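Local coordinates for mandelate racemase/muconate lactonizing enzyme, C-terminal domain protein (Paracoccus denitrificans, PDB 3N4E) that probably acts as a magnesium-dependent hydro-lyase of the enolase superfamily, its barrel domain holding a divalent metal ion in the presumed active site, at residues D191-F196 with Y219-E224; L260-V265 with H289-E294; A158-W163 with G195-N200; P270-M275 with P297-P302; F336-E341 with G356-E361. One frame throughout, in Å; residues are numbered along the deposited sequence.

Contact 1: D191-F196 with Y219-E224; sequences DAVIGF and YSWFEE. With CA (calcium ion), chain C.
Y219 lays its ring across I194 where parallel strands 194-196 and 221-223 adjoin in the barrel sheet, a beta-alpha-beta unit connected through helix 204-216. I194 CB stands over one face of the Y219 ring, 3.8 Å from its centroid, in CH-pi contact, while F196 CB comes up beside Y219 CD2. The F196 and F222 side chains lie side by side on the helix-covered face, ring planes inclined at 71°; in both, CG is anti to the backbone N (chi1 -177° and -172°), which sends the rings out the same way. On the other side of the sheet G195 CA sits almost centrally over the six-membered ring of W221, 3.9 Å from the centroid, the glycine letting the indole come this close. With an alanine in place of Y219, I194 would probably lose the ring that covers its CB, and A181 O the hydroxyl that it bonds. The backbones are joined by S220 N to I194 O, F196 N to W221 O and E223 N to F196 O, the last at 2.7 Å. In the indole plane, W221 NE1 donates 3.2 Å to E223 OE1, also met by K160, and E223 OE2 binds the calcium ion at 2.3 Å.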
# COMPACT_ATOMS: atom_id res chain seq x y z
N ASP A 191 -1.16 7.69 39.31
CA ASP A 191 -2.51 7.70 38.74
C ASP A 191 -2.79 8.93 37.86
O ASP A 191 -3.62 8.86 36.94
CB ASP A 191 -3.57 7.68 39.85
CG ASP A 191 -3.68 6.33 40.55
OD1 ASP A 191 -3.55 5.27 39.87
OD2 ASP A 191 -3.93 6.32 41.78
N ALA A 192 -2.12 10.04 38.16
CA ALA A 192 -2.30 11.29 37.43
C ALA A 192 -2.20 11.11 35.91
O ALA A 192 -1.39 10.32 35.42
CB ALA A 192 -1.32 12.33 37.90
N VAL A 193 -3.04 11.86 35.20
CA VAL A 193 -3.02 11.90 33.75
C VAL A 193 -2.04 13.03 33.37
O VAL A 193 -2.24 14.19 33.76
CB VAL A 193 -4.46 12.11 33.18
CG1 VAL A 193 -4.47 12.20 31.66
CG2 VAL A 193 -5.37 10.97 33.60
N ILE A 194 -0.96 12.67 32.67
CA ILE A 194 0.06 13.63 32.25
C ILE A 194 0.35 13.54 30.76
O ILE A 194 0.52 12.45 30.19
CB ILE A 194 1.41 13.50 33.00
CG1 ILE A 194 1.20 13.20 34.49
CG2 ILE A 194 2.21 14.79 32.86
CD1 ILE A 194 2.45 12.74 35.21
N GLY A 195 0.40 14.72 30.14
CA GLY A 195 0.79 14.85 28.75
C GLY A 195 2.09 15.63 28.67
O GLY A 195 2.47 16.38 29.60
N PHE A 196 2.77 15.43 27.54
CA PHE A 196 4.09 15.96 27.30
C PHE A 196 4.04 16.61 25.93
O PHE A 196 3.72 15.96 24.93
CB PHE A 196 5.13 14.84 27.35
CG PHE A 196 6.55 15.31 27.18
CD1 PHE A 196 7.05 15.69 25.93
CD2 PHE A 196 7.42 15.36 28.29
CE1 PHE A 196 8.37 16.13 25.78
CE2 PHE A 196 8.74 15.78 28.15
CZ PHE A 196 9.22 16.17 26.89
N TYR A 219 2.80 8.24 30.80
CA TYR A 219 2.21 9.45 30.21
C TYR A 219 1.08 9.08 29.24
O TYR A 219 1.12 8.03 28.61
CB TYR A 219 3.27 10.32 29.52
CG TYR A 219 3.97 11.30 30.45
CD1 TYR A 219 4.69 10.86 31.56
CD2 TYR A 219 3.90 12.67 30.21
CE1 TYR A 219 5.30 11.76 32.42
CE2 TYR A 219 4.54 13.58 31.04
CZ TYR A 219 5.22 13.13 32.15
OH TYR A 219 5.84 14.03 32.99
N SER A 220 0.06 9.94 29.15
CA SER A 220 -1.13 9.62 28.37
C SER A 220 -1.08 10.10 26.92
O SER A 220 -1.59 9.42 26.05
CB SER A 220 -2.39 10.15 29.05
OG SER A 220 -2.76 9.31 30.14
N TRP A 221 -0.48 11.26 26.67
CA TRP A 221 -0.25 11.68 25.28
C TRP A 221 1.02 12.48 25.08
O TRP A 221 1.60 12.99 26.04
CB TRP A 221 -1.47 12.41 24.70
CG TRP A 221 -1.63 13.87 25.05
CD1 TRP A 221 -1.26 14.93 24.29
CD2 TRP A 221 -2.25 14.41 26.23
NE1 TRP A 221 -1.61 16.10 24.91
CE2 TRP A 221 -2.21 15.81 26.11
CE3 TRP A 221 -2.83 13.84 27.38
CZ2 TRP A 221 -2.74 16.67 27.08
CZ3 TRP A 221 -3.36 14.70 28.34
CH2 TRP A 221 -3.30 16.09 28.19
N PHE A 222 1.45 12.54 23.82
CA PHE A 222 2.73 13.08 23.41
C PHE A 222 2.43 14.05 22.27
O PHE A 222 2.05 13.63 21.17
CB PHE A 222 3.61 11.91 22.93
CG PHE A 222 5.05 12.27 22.62
CD1 PHE A 222 5.62 13.48 23.04
CD2 PHE A 222 5.85 11.37 21.92
CE1 PHE A 222 6.94 13.77 22.76
CE2 PHE A 222 7.20 11.66 21.64
CZ PHE A 222 7.74 12.86 22.07
N GLU A 223 2.57 15.34 22.55
CA GLU A 223 2.05 16.38 21.67
C GLU A 223 3.16 16.98 20.80
O GLU A 223 4.24 17.32 21.29
CB GLU A 223 1.33 17.45 22.51
CG GLU A 223 0.68 18.61 21.74
CD GLU A 223 -0.30 19.44 22.59
OE1 GLU A 223 -1.14 18.85 23.32
OE2 GLU A 223 -0.24 20.70 22.52
N GLU A 224 2.87 17.08 19.51
CA GLU A 224 3.80 17.61 18.50
C GLU A 224 5.26 17.14 18.68
O GLU A 224 6.16 17.95 18.92
CB GLU A 224 3.72 19.15 18.43
CG GLU A 224 2.40 19.67 17.83
CD GLU A 224 2.53 21.08 17.26
OE1 GLU A 224 2.69 22.04 18.04
OE2 GLU A 224 2.44 21.23 16.02
CA CA C . 0.90 22.60 22.11
O HOH W 1 -0.78 9.63 32.33
O HOH W 2 2.28 21.59 20.60
O HOH W 3 1.55 25.29 22.60
O HOH W 4 -0.71 23.94 23.76

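Contact 2: L260-V265 with H289-E294; sequences LILSGV and HAHGVE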
# COMPACT_ATOMS: atom_id res chain seq x y z
N LEU A 260 -3.67 14.95 7.95
CA LEU A 260 -3.05 14.66 9.24
C LEU A 260 -3.53 13.32 9.76
O LEU A 260 -2.73 12.49 10.20
CB LEU A 260 -3.32 15.77 10.27
CG LEU A 260 -2.63 15.62 11.64
CD1 LEU A 260 -1.11 15.74 11.50
CD2 LEU A 260 -3.12 16.64 12.67
N ILE A 261 -4.85 13.10 9.68
CA ILE A 261 -5.45 11.83 10.11
C ILE A 261 -4.98 10.64 9.25
O ILE A 261 -4.60 9.59 9.80
CB ILE A 261 -6.99 11.92 10.13
CG1 ILE A 261 -7.46 12.83 11.27
CG2 ILE A 261 -7.63 10.52 10.24
CD1 ILE A 261 -8.81 13.50 10.99
N LEU A 262 -4.99 10.81 7.93
CA LEU A 262 -4.52 9.77 7.02
C LEU A 262 -3.05 9.42 7.27
O LEU A 262 -2.67 8.27 7.14
CB LEU A 262 -4.74 10.16 5.55
CG LEU A 262 -5.99 9.65 4.80
CD1 LEU A 262 -7.26 9.77 5.62
CD2 LEU A 262 -6.20 10.31 3.42
N SER A 263 -2.24 10.40 7.65
CA SER A 263 -0.83 10.13 7.93
C SER A 263 -0.62 9.17 9.10
O SER A 263 0.40 8.48 9.15
CB SER A 263 -0.04 11.42 8.14
OG SER A 263 -0.37 12.02 9.38
N GLY A 264 -1.55 9.14 10.05
CA GLY A 264 -1.46 8.16 11.14
C GLY A 264 -1.82 8.71 12.51
O GLY A 264 -1.90 7.96 13.48
N VAL A 265 -2.03 10.01 12.58
CA VAL A 265 -2.39 10.68 13.84
C VAL A 265 -3.80 10.31 14.30
O VAL A 265 -4.72 10.31 13.50
CB VAL A 265 -2.25 12.21 13.67
CG1 VAL A 265 -2.59 12.93 14.96
CG2 VAL A 265 -0.84 12.53 13.25
N HIS A 289 -14.99 12.38 14.11
CA HIS A 289 -15.94 11.32 14.39
C HIS A 289 -16.08 10.32 13.21
O HIS A 289 -16.27 9.13 13.45
CB HIS A 289 -17.28 11.91 14.81
CG HIS A 289 -18.25 10.89 15.30
ND1 HIS A 289 -17.95 9.99 16.31
CD2 HIS A 289 -19.52 10.61 14.92
CE1 HIS A 289 -18.99 9.21 16.52
NE2 HIS A 289 -19.96 9.55 15.69
N ALA A 290 -15.97 10.80 11.97
CA ALA A 290 -15.96 9.90 10.81
C ALA A 290 -14.77 8.92 10.81
O ALA A 290 -14.92 7.75 10.45
CB ALA A 290 -16.02 10.68 9.52
N HIS A 291 -13.59 9.41 11.22
CA HIS A 291 -12.37 8.59 11.18
C HIS A 291 -12.00 7.90 12.50
O HIS A 291 -11.00 7.21 12.57
CB HIS A 291 -11.19 9.44 10.69
CG HIS A 291 -11.28 9.81 9.25
ND1 HIS A 291 -10.66 9.08 8.26
CD2 HIS A 291 -11.95 10.80 8.63
CE1 HIS A 291 -10.92 9.63 7.09
NE2 HIS A 291 -11.71 10.67 7.29
N GLY A 292 -12.79 8.12 13.54
CA GLY A 292 -12.56 7.49 14.82
C GLY A 292 -11.35 8.02 15.55
O GLY A 292 -10.70 7.28 16.26
N VAL A 293 -11.05 9.30 15.38
CA VAL A 293 -9.92 9.88 16.09
C VAL A 293 -10.41 10.79 17.22
O VAL A 293 -11.51 11.34 17.14
CB VAL A 293 -8.94 10.61 15.14
CG1 VAL A 293 -8.54 9.71 13.95
CG2 VAL A 293 -9.52 11.92 14.66
N GLU A 294 -9.60 10.94 18.27
CA GLU A 294 -9.88 11.86 19.38
C GLU A 294 -9.84 13.31 18.91
O GLU A 294 -9.01 13.70 18.10
CB GLU A 294 -8.89 11.66 20.55
CG GLU A 294 -9.00 10.32 21.31
CD GLU A 294 -7.92 10.19 22.43
OE1 GLU A 294 -8.03 10.89 23.49
OE2 GLU A 294 -6.97 9.38 22.27
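I261 presents its CG2 methyl to the flank of H291 and to V293, and these three residues supply most of the surface buried between the end of helix 254-263 and the end of helix 277-291. The methyl lies 3.7 Å from H291 CB and is nearly as close to CG and ND1 of the imidazole, approaching the ring obliquely. With chi1 at -70°, I261 CG2 lies anti to the backbone N and reaches the histidine, while the CG1 branch carries CD1 along V293. V293 answers with both methyls: CG1 rests 3.9 Å from I261 CG2 and also approaches the carbonyl oxygen of V265, whereas CG2 touches I261 CG1 and CD1, each at 4.1 Å. L262, near the surface, adds a lighter touch, its CD1 at 3.9 Å from H291 CE1. Trimming I261 to an alanine would probably open a gap between V293 and the imidazole and leave H291 less firmly held from this side. The polar end of H291 turns to another chain: its NE2 is hydrogen-bonded to H291 NE2 of the third subunit, so the apolar packing backs a residue of a subunit interface. V268 of strand 267-268 also packs against both I261 and V293. A glycine with positive phi follows each helix. At G264 this forms a Schellman motif, with G264 N bonded to I261 O at 3.1 Å, and G292 likewise turns the chain toward strand 294-295, as in the helix-to-strand turns of a beta/alpha barrel.

Contact 3: A158-W163 with G195-N200; sequences AVKIRW and GFDANN. With CA (calcium ion), chain C.
D197 and R162 extend side by side from parallel strands 195-197 and 158-162, paired in the barrel sheet by G195 N to V159 O, I161 N to G195 O and D197 N to I161 O. D197 CB packs 3.7 Å from R162 CB and also meets the aliphatic part of K160. With chi1 at -175°, CG is swung anti to the backbone N, which carries the carboxylate beside R162 and to the metal. D197 OD1 accepts from N199 N at 2.9 Å, forming an Asx turn, and from water 2; D197 OD2 binds the calcium ion at 2.2 Å and has R162 CD alongside at 3.4 Å. E223 and E249 complete the protein ligands, and water 2 also binds calcium. Just past strand 158-162, the W163 indole covers one face of F196, the six-membered rings 4.3 Å apart between centroids and inclined at 34°. W163 N donates to D197 O and weakly to N199 OD1, which also accepts from D164 N. K160 NZ salt-bridges E223 and E324 and hydrogen-bonds Y129 OH; R162 NH1 pairs with D327. K160 NZ and R162 NE stay beyond bonding distance of D197 OD2, and their charges probably help to offset the clustered carboxylates.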
# COMPACT_ATOMS: atom_id res chain seq x y z
N ALA A 158 -6.08 16.69 34.47
CA ALA A 158 -4.84 16.24 33.84
C ALA A 158 -3.86 17.38 33.88
O ALA A 158 -4.25 18.51 34.18
CB ALA A 158 -5.08 15.83 32.40
N VAL A 159 -2.59 17.08 33.59
CA VAL A 159 -1.54 18.09 33.45
C VAL A 159 -0.78 17.84 32.15
O VAL A 159 -0.47 16.69 31.83
CB VAL A 159 -0.53 18.02 34.62
CG1 VAL A 159 0.64 18.98 34.39
CG2 VAL A 159 -1.22 18.30 35.95
N LYS A 160 -0.50 18.91 31.40
CA LYS A 160 0.39 18.85 30.25
C LYS A 160 1.56 19.83 30.43
O LYS A 160 1.36 21.03 30.60
CB LYS A 160 -0.37 19.14 28.95
CG LYS A 160 0.50 19.10 27.70
CD LYS A 160 -0.31 19.30 26.44
CE LYS A 160 -0.54 20.78 26.13
NZ LYS A 160 -1.63 20.94 25.11
N ILE A 161 2.78 19.30 30.40
CA ILE A 161 3.97 20.13 30.49
C ILE A 161 4.51 20.34 29.09
O ILE A 161 4.74 19.37 28.36
CB ILE A 161 5.02 19.52 31.48
CG1 ILE A 161 5.37 18.07 31.10
CG2 ILE A 161 4.48 19.57 32.94
CD1 ILE A 161 6.44 17.44 32.00
N ARG A 162 4.67 21.60 28.71
CA ARG A 162 5.10 21.96 27.36
C ARG A 162 6.50 22.52 27.40
O ARG A 162 6.92 23.09 28.41
CB ARG A 162 4.16 22.99 26.72
CG ARG A 162 2.65 22.83 27.02
CD ARG A 162 1.81 23.72 26.11
NE ARG A 162 2.38 25.07 26.08
CZ ARG A 162 2.04 26.05 26.91
NH1 ARG A 162 1.08 25.86 27.82
NH2 ARG A 162 2.65 27.24 26.82
N TRP A 163 7.23 22.39 26.30
CA TRP A 163 8.63 22.78 26.26
C TRP A 163 8.90 24.18 25.73
O TRP A 163 9.71 24.88 26.31
CB TRP A 163 9.48 21.72 25.52
CG TRP A 163 10.29 20.88 26.46
CD1 TRP A 163 11.63 20.71 26.45
CD2 TRP A 163 9.80 20.14 27.59
NE1 TRP A 163 12.02 19.89 27.48
CE2 TRP A 163 10.91 19.52 28.20
CE3 TRP A 163 8.52 19.93 28.14
CZ2 TRP A 163 10.80 18.70 29.34
CZ3 TRP A 163 8.40 19.11 29.27
CH2 TRP A 163 9.54 18.50 29.86
N GLY A 195 0.40 14.72 30.14
CA GLY A 195 0.79 14.85 28.75
C GLY A 195 2.09 15.63 28.67
O GLY A 195 2.47 16.38 29.60
N PHE A 196 2.77 15.43 27.54
CA PHE A 196 4.09 15.96 27.30
C PHE A 196 4.04 16.61 25.93
O PHE A 196 3.72 15.96 24.93
CB PHE A 196 5.13 14.84 27.35
CG PHE A 196 6.55 15.31 27.18
CD1 PHE A 196 7.05 15.69 25.93
CD2 PHE A 196 7.42 15.36 28.29
CE1 PHE A 196 8.37 16.13 25.78
CE2 PHE A 196 8.74 15.78 28.15
CZ PHE A 196 9.22 16.17 26.89
N ASP A 197 4.34 17.90 25.90
CA ASP A 197 4.25 18.67 24.68
C ASP A 197 5.65 19.06 24.25
O ASP A 197 6.27 19.95 24.83
CB ASP A 197 3.35 19.90 24.86
CG ASP A 197 3.12 20.66 23.55
OD1 ASP A 197 3.81 20.40 22.54
OD2 ASP A 197 2.24 21.54 23.54
N ALA A 198 6.16 18.36 23.25
CA ALA A 198 7.52 18.57 22.76
C ALA A 198 7.67 19.87 21.98
O ALA A 198 8.79 20.30 21.73
CB ALA A 198 7.96 17.37 21.90
N ASN A 199 6.54 20.47 21.59
CA ASN A 199 6.54 21.69 20.75
C ASN A 199 7.52 21.61 19.60
O ASN A 199 8.38 22.48 19.46
CB ASN A 199 6.89 22.93 21.58
CG ASN A 199 5.78 23.34 22.52
OD1 ASN A 199 5.95 23.28 23.74
ND2 ASN A 199 4.64 23.77 21.96
N ASN A 200 7.42 20.53 18.83
CA ASN A 200 8.23 20.30 17.64
C ASN A 200 9.74 20.05 17.89
O ASN A 200 10.56 20.28 16.99
CB ASN A 200 8.02 21.44 16.63
CG ASN A 200 6.56 21.82 16.47
OD1 ASN A 200 6.14 22.85 16.99
ND2 ASN A 200 5.78 21.00 15.77
CA CA C . 0.90 22.60 22.11
O HOH W 4 -0.71 23.94 23.76
O HOH W 2 2.28 21.59 20.60
O HOH W 3 1.55 25.29 22.60

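Contact 4: P270-M275 with P297-P302; sequences PDIVKM and PHQTQP
D271 and H298 meet through a histidine-carboxylate hydrogen bond between the loops that follow strands 267-268 and 294-295. H298 ND1 donates to D271 OD2 at 2.7 Å; the oxygen lies close to the imidazole plane, at the ring edge, but is approached on its anti side, and carboxylate and ring are turned 45° apart. The same oxygen accepts from water 5, which in turn takes T300 N and donates weakly to Q299 OE1. The other oxygen, D271 OD1, takes the backbone N of V273 at 2.7 Å, closing an Asx turn, and has Q299 NE2 at 3.3 Å, the amide plane standing 73° from the carboxylate. Chi1 of 175° puts D271 CG anti to its own backbone N, extending the carboxylate across to the histidine. Water 6 is a second bridge, accepting from I272 N and donating to H298 O, both at 2.9 Å. Q299 OE1 also receives Q301 N at 2.9 Å. The backbones add a longer bond, H298 N to P270 O at 3.3 Å. K274 CE runs past H298 CE1, and its NZ reaches S43 OG. The H298 side chain lies about 4 Å from the bound calcium and packs on its ligand E249. With ND1 donating to the aspartate, the bond probably helps to fix the rotation of the imidazole, an arrangement consistent with the His-Asp pairs found in the active sites of mandelate racemase relatives.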
# COMPACT_ATOMS: atom_id res chain seq x y z
N PRO A 270 -7.06 20.97 16.39
CA PRO A 270 -7.17 22.31 15.78
C PRO A 270 -7.68 23.33 16.81
O PRO A 270 -8.27 22.96 17.82
CB PRO A 270 -8.19 22.10 14.67
CG PRO A 270 -9.03 20.92 15.14
CD PRO A 270 -8.09 20.04 15.89
N ASP A 271 -7.43 24.61 16.56
CA ASP A 271 -7.75 25.67 17.50
C ASP A 271 -8.76 26.61 16.88
O ASP A 271 -8.54 27.17 15.81
CB ASP A 271 -6.46 26.42 17.88
CG ASP A 271 -6.70 27.62 18.78
OD1 ASP A 271 -7.79 28.25 18.74
OD2 ASP A 271 -5.77 27.96 19.53
N ILE A 272 -9.87 26.82 17.60
CA ILE A 272 -11.00 27.61 17.12
C ILE A 272 -10.67 29.07 16.73
O ILE A 272 -11.39 29.66 15.92
CB ILE A 272 -12.17 27.54 18.15
CG1 ILE A 272 -13.52 27.82 17.46
CG2 ILE A 272 -11.92 28.47 19.37
CD1 ILE A 272 -14.71 27.29 18.24
N VAL A 273 -9.60 29.66 17.30
CA VAL A 273 -9.22 31.04 16.92
C VAL A 273 -8.06 31.06 15.93
O VAL A 273 -7.57 32.13 15.58
CB VAL A 273 -8.87 31.95 18.14
CG1 VAL A 273 -10.04 32.07 19.10
CG2 VAL A 273 -7.57 31.49 18.85
N LYS A 274 -7.62 29.89 15.49
CA LYS A 274 -6.60 29.79 14.45
C LYS A 274 -7.25 29.47 13.11
O LYS A 274 -6.72 29.81 12.04
CB LYS A 274 -5.55 28.73 14.80
CG LYS A 274 -4.63 29.13 15.94
CD LYS A 274 -3.52 28.10 16.18
CE LYS A 274 -2.68 28.44 17.42
NZ LYS A 274 -1.91 29.75 17.31
N MSE A 275 -8.42 28.84 13.17
CA MSE A 275 -9.08 28.35 11.97
C MSE A 275 -10.55 28.05 12.24
O MSE A 275 -10.91 27.68 13.36
CB MSE A 275 -8.38 27.10 11.41
CG MSE A 275 -8.41 25.89 12.35
SE MSE A 275 -10.01 24.75 12.08
CE MSE A 275 -9.42 23.85 10.43
N PRO A 297 -9.16 20.00 21.16
CA PRO A 297 -8.70 21.25 20.59
C PRO A 297 -7.63 21.95 21.41
O PRO A 297 -7.60 21.82 22.64
CB PRO A 297 -9.97 22.11 20.55
CG PRO A 297 -11.08 21.15 20.63
CD PRO A 297 -10.59 20.07 21.52
N HIS A 298 -6.78 22.68 20.70
CA HIS A 298 -5.81 23.58 21.30
C HIS A 298 -6.51 24.90 21.59
O HIS A 298 -7.33 25.36 20.79
CB HIS A 298 -4.65 23.78 20.33
CG HIS A 298 -3.68 24.85 20.72
ND1 HIS A 298 -3.87 26.18 20.41
CD2 HIS A 298 -2.49 24.79 21.38
CE1 HIS A 298 -2.85 26.89 20.86
NE2 HIS A 298 -2.01 26.07 21.46
N GLN A 299 -6.23 25.47 22.76
CA GLN A 299 -6.77 26.77 23.14
C GLN A 299 -5.95 27.39 24.24
O GLN A 299 -5.76 26.77 25.29
CB GLN A 299 -8.23 26.67 23.61
CG GLN A 299 -8.83 28.05 24.02
CD GLN A 299 -8.80 29.02 22.86
OE1 GLN A 299 -8.30 30.16 22.98
NE2 GLN A 299 -9.29 28.56 21.71
N THR A 300 -5.48 28.61 24.00
CA THR A 300 -4.66 29.31 24.98
C THR A 300 -5.22 30.67 25.41
O THR A 300 -4.63 31.35 26.25
CB THR A 300 -3.21 29.49 24.48
OG1 THR A 300 -3.23 30.18 23.22
CG2 THR A 300 -2.51 28.15 24.34
N GLN A 301 -6.33 31.09 24.82
CA GLN A 301 -6.89 32.40 25.19
C GLN A 301 -7.99 32.24 26.24
O GLN A 301 -8.82 31.32 26.12
CB GLN A 301 -7.37 33.17 23.97
CG GLN A 301 -6.33 33.30 22.85
CD GLN A 301 -4.99 33.83 23.34
OE1 GLN A 301 -4.94 34.82 24.06
NE2 GLN A 301 -3.89 33.18 22.92
N PRO A 302 -8.00 33.13 27.26
CA PRO A 302 -8.91 32.99 28.41
C PRO A 302 -10.31 33.58 28.21
O PRO A 302 -11.21 33.26 28.98
CB PRO A 302 -8.19 33.74 29.54
CG PRO A 302 -7.03 34.48 28.87
CD PRO A 302 -7.17 34.34 27.39
O HOH W 5 -5.77 29.82 21.16
O HOH W 6 -10.21 25.68 20.27

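Contact 5: F336-E341 with G356-E361; sequences FRNPAE and GIVVDE. With CA (calcium ion), chain E.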
# COMPACT_ATOMS: atom_id res chain seq x y z
N PHE A 336 -12.37 41.35 30.47
CA PHE A 336 -13.55 40.50 30.61
C PHE A 336 -13.93 40.32 32.06
O PHE A 336 -13.06 40.20 32.94
CB PHE A 336 -13.31 39.14 29.97
CG PHE A 336 -12.99 39.20 28.51
CD1 PHE A 336 -13.96 39.61 27.59
CD2 PHE A 336 -11.74 38.84 28.04
CE1 PHE A 336 -13.67 39.67 26.22
CE2 PHE A 336 -11.43 38.88 26.68
CZ PHE A 336 -12.40 39.31 25.76
N ARG A 337 -15.24 40.27 32.31
CA ARG A 337 -15.78 40.14 33.65
C ARG A 337 -15.94 38.70 34.08
O ARG A 337 -15.92 38.42 35.28
CB ARG A 337 -17.12 40.88 33.76
CG ARG A 337 -17.00 42.38 33.56
CD ARG A 337 -18.10 43.11 34.29
NE ARG A 337 -17.64 44.40 34.79
CZ ARG A 337 -16.89 44.56 35.88
NH1 ARG A 337 -16.52 45.79 36.26
NH2 ARG A 337 -16.50 43.49 36.59
N ASN A 338 -16.08 37.79 33.10
CA ASN A 338 -16.22 36.35 33.36
C ASN A 338 -15.31 35.43 32.52
O ASN A 338 -15.78 34.44 31.96
CB ASN A 338 -17.68 35.91 33.19
CG ASN A 338 -18.17 36.04 31.75
OD1 ASN A 338 -17.57 36.75 30.94
ND2 ASN A 338 -19.26 35.36 31.42
N PRO A 339 -13.99 35.73 32.45
CA PRO A 339 -13.14 34.86 31.63
C PRO A 339 -12.87 33.47 32.26
O PRO A 339 -13.37 33.17 33.35
CB PRO A 339 -11.84 35.66 31.56
CG PRO A 339 -11.76 36.30 32.89
CD PRO A 339 -13.19 36.66 33.25
N ALA A 340 -12.08 32.65 31.57
CA ALA A 340 -11.85 31.28 32.01
C ALA A 340 -11.40 31.28 33.47
O ALA A 340 -10.55 32.08 33.85
CB ALA A 340 -10.84 30.59 31.09
N GLU A 341 -12.01 30.41 34.28
CA GLU A 341 -11.70 30.28 35.71
C GLU A 341 -12.22 28.93 36.20
O GLU A 341 -13.42 28.75 36.36
CB GLU A 341 -12.35 31.41 36.53
CG GLU A 341 -11.39 32.50 37.06
CD GLU A 341 -11.12 32.39 38.58
OE1 GLU A 341 -10.06 32.87 39.04
OE2 GLU A 341 -11.97 31.83 39.31
N GLY A 356 -21.95 34.33 25.60
CA GLY A 356 -22.09 34.53 27.03
C GLY A 356 -20.90 35.22 27.65
O GLY A 356 -20.76 35.25 28.87
N ILE A 357 -20.03 35.78 26.81
CA ILE A 357 -18.85 36.51 27.29
C ILE A 357 -19.26 37.94 27.65
O ILE A 357 -20.00 38.58 26.88
CB ILE A 357 -17.67 36.46 26.26
CG1 ILE A 357 -16.40 37.11 26.83
CG2 ILE A 357 -18.04 37.10 24.93
CD1 ILE A 357 -15.43 36.15 27.47
N VAL A 358 -18.85 38.43 28.81
CA VAL A 358 -19.17 39.81 29.18
C VAL A 358 -17.94 40.70 29.18
O VAL A 358 -16.95 40.44 29.88
CB VAL A 358 -20.01 39.98 30.49
CG1 VAL A 358 -21.50 39.79 30.20
CG2 VAL A 358 -19.55 39.05 31.60
N VAL A 359 -18.04 41.74 28.37
CA VAL A 359 -16.96 42.67 28.16
C VAL A 359 -17.20 43.92 29.00
O VAL A 359 -18.33 44.39 29.13
CB VAL A 359 -16.84 43.06 26.66
CG1 VAL A 359 -15.65 43.96 26.43
CG2 VAL A 359 -16.72 41.81 25.80
N ASP A 360 -16.12 44.44 29.58
CA ASP A 360 -16.11 45.73 30.25
C ASP A 360 -15.70 46.76 29.20
O ASP A 360 -14.52 46.87 28.88
CB ASP A 360 -15.10 45.70 31.41
CG ASP A 360 -15.14 46.94 32.28
OD1 ASP A 360 -15.39 48.06 31.78
OD2 ASP A 360 -14.88 46.79 33.49
N GLU A 361 -16.67 47.49 28.65
CA GLU A 361 -16.41 48.45 27.58
C GLU A 361 -15.44 49.54 28.04
O GLU A 361 -14.63 50.03 27.23
CB GLU A 361 -17.70 49.10 27.08
CG GLU A 361 -18.49 48.28 26.07
CD GLU A 361 -19.54 47.39 26.72
OE1 GLU A 361 -19.60 47.32 27.97
OE2 GLU A 361 -20.31 46.75 25.98
CA CA E . -20.29 45.63 29.59
O HOH W 7 -21.18 45.09 27.59
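F336 and V359 form a single backbone bridge between two irregular segments, in loops on either side of strand 346-348, late in this beta/alpha-barrel domain. Three hydrogen bonds hold the loops. R337 N donates to V358 O at 3.0 Å and nearly straight, at 174°. The N338 amide then grips segment 356-361 twice: OD1 accepts from V358 N, and ND2 donates to G356 O in the planes of both amide and carbonyl, each at 3.0 Å. Chi1 of 66° sets N338 CG between its backbone N and carbonyl carbon, and the two bonds fix the turn of the amide. Apolar contacts centre on F336. I357 CD1 lies over one face of the ring, offset toward the rim and 4.1 Å from its centroid, while V359 CG2 meets CE1 at the ring edge at 3.7 Å. The charged contact is looser: R337 NH1 stands 3.4 Å from D360 OD2, with the oxygen well out of the guanidinium plane, so charge alone links them. D360 OD1 instead caps helix 361-367 through E363 N. At the end of segment 356-361 a calcium ion is bound by V359 O and E361 OE1, both at 2.4 Å, and by water 7.

How the contacts relate
From the N terminus, contact 3 closes the first loop, around helix 174-188, and contact 1 opens on the strand where it ends, closing the next around helix 204-216. The two share G195 and F196 and meet at one calcium ion, joining three successive parallel strands. Contacts 2 and 4 follow and cross, their segments alternating along the chain: contact 4, in the loops beyond the short strands, encloses helix 277-291, and contact 2 reaches its last turn from the end of helix 254-263, their centres 19 Å apart. Contact 5 closes last, around strand 346-348, and abuts contact 4 through a probable hydrogen bond from A340 N to P302 O.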